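Local coordinates for protein arginine kinase (Cydia pomonella granulosis virus, PDB 6VVG) that probably acts as an ATP-dependent serine/threonine protein kinase of the virus, and binds adenosine monophosphate in its nucleotide pocket, at residues Arg112-Glu115 and Ala116-Lys119. Numbering follows the deposited sequence.
Sequences RLNE and AACK
An N-cap opens helix 115-133, the long helix that in the protein kinase fold corresponds to αE of the C-terminal lobe: Asn114 caps the first turn and accepts from Ala117. Its OD1 lies 2.9 Å from Ala117 N, and the bond is nearly straight, with 160° at the hydrogen and the donor close to the line of the side-chain C=O bond. The side chain reaches that amide by placing CG between its own backbone N and carbonyl carbon (chi1 64°), which folds the carboxamide back over the start of the helix. OD1 also rests 3.4 Å from Ala117 CB. Behind the cap the regular i to i+4 ladder begins, Cys118 N donating to Asn114 O at 3.0 Å and Lys119 N to Glu115 O at 2.9 Å. Asn114 thus accepts through both its side chain and its main chain.

One residue earlier, Leu113 packs against the same turn. Its CD2 meets Ala117 CB at 3.9 Å, while its CB touches Cys118 SG at 4.0 Å. Ile206 of helix 192-208 contacts both Leu113 and Cys118, so this apolar patch ties the entering loop and the first turn to the interior of the lobe. Glu115 and Lys119 send their polar ends away from the cap, to Ser246 OG and Cys278 O respectively.

The chemistry is that of a surface helix start: a neutral carboxamide oxygen satisfies an amide that has no preceding turn to bond to, and its partial negative charge would also suit the positive end of the helix dipole.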
loop_
_atom_site.group_PDB
_atom_site.type_symbol
_atom_site.label_atom_id
_atom_site.label_comp_id
_atom_site.label_asym_id
_atom_site.label_seq_id
_atom_site.Cartn_x
_atom_site.Cartn_y
_atom_site.Cartn_z
ATOM N N ARG A 112 -18.651 29.372 12.486
ATOM C CA ARG A 112 -18.929 29.697 11.096
ATOM C C ARG A 112 -17.635 29.740 10.298
ATOM O O ARG A 112 -16.578 30.100 10.821
ATOM C CB ARG A 112 -19.652 31.042 10.946
ATOM C CG ARG A 112 -20.684 31.358 12.014
ATOM C CD ARG A 112 -21.545 32.554 11.593
ATOM N NE ARG A 112 -20.768 33.589 10.911
ATOM C CZ ARG A 112 -20.741 33.761 9.594
ATOM N NH1 ARG A 112 -20.003 34.728 9.065
ATOM N NH2 ARG A 112 -21.455 32.970 8.804
ATOM N N LEU A 113 -17.743 29.399 9.014
ATOM C CA LEU A 113 -16.643 29.486 8.060
ATOM C C LEU A 113 -17.060 30.443 6.948
ATOM O O LEU A 113 -17.966 30.132 6.166
ATOM C CB LEU A 113 -16.303 28.112 7.482
ATOM C CG LEU A 113 -15.712 27.045 8.400
ATOM C CD1 LEU A 113 -15.681 25.693 7.685
ATOM C CD2 LEU A 113 -14.323 27.441 8.854
ATOM N N ASN A 114 -16.410 31.603 6.874
ATOM C CA ASN A 114 -16.688 32.528 5.784
ATOM C C ASN A 114 -15.928 32.093 4.530
ATOM O O ASN A 114 -15.168 31.120 4.535
ATOM C CB ASN A 114 -16.345 33.963 6.187
ATOM C CG ASN A 114 -14.869 34.166 6.473
ATOM O OD1 ASN A 114 -14.032 33.329 6.145
ATOM N ND2 ASN A 114 -14.547 35.294 7.095
ATOM N N GLU A 115 -16.135 32.826 3.434
ATOM C CA GLU A 115 -15.545 32.427 2.160
ATOM C C GLU A 115 -14.028 32.324 2.258
ATOM O O GLU A 115 -13.434 31.364 1.758
ATOM C CB GLU A 115 -15.939 33.407 1.055
ATOM C CG GLU A 115 -15.230 33.153 -0.274
ATOM C CD GLU A 115 -16.032 33.616 -1.483
ATOM O OE1 GLU A 115 -17.172 34.098 -1.305
ATOM O OE2 GLU A 115 -15.519 33.492 -2.616
ATOM N N ALA A 116 -13.381 33.305 2.895
ATOM C CA ALA A 116 -11.926 33.276 3.011
ATOM C C ALA A 116 -11.456 32.026 3.744
ATOM O O ALA A 116 -10.466 31.397 3.348
ATOM C CB ALA A 116 -11.434 34.534 3.724
ATOM N N ALA A 117 -12.159 31.643 4.812
ATOM C CA ALA A 117 -11.781 30.441 5.547
ATOM C C ALA A 117 -11.938 29.198 4.683
ATOM O O ALA A 117 -11.114 28.277 4.749
ATOM C CB ALA A 117 -12.616 30.316 6.820
ATOM N N CYS A 118 -12.998 29.148 3.874
ATOM C CA CYS A 118 -13.196 28.006 2.988
ATOM C C CYS A 118 -12.107 27.946 1.923
ATOM O O CYS A 118 -11.589 26.867 1.619
ATOM C CB CYS A 118 -14.579 28.079 2.343
ATOM S SG CYS A 118 -15.957 27.910 3.498
ATOM N N LYS A 119 -11.747 29.096 1.349
ATOM C CA LYS A 119 -10.678 29.133 0.358
ATOM C C LYS A 119 -9.396 28.537 0.920
ATOM O O LYS A 119 -8.779 27.662 0.306
ATOM C CB LYS A 119 -10.453 30.574 -0.095
ATOM C CG LYS A 119 -9.366 30.752 -1.139
ATOM C CD LYS A 119 -9.318 32.197 -1.641
ATOM C CE LYS A 119 -8.109 32.426 -2.538
ATOM N NZ LYS A 119 -8.022 33.828 -3.030
#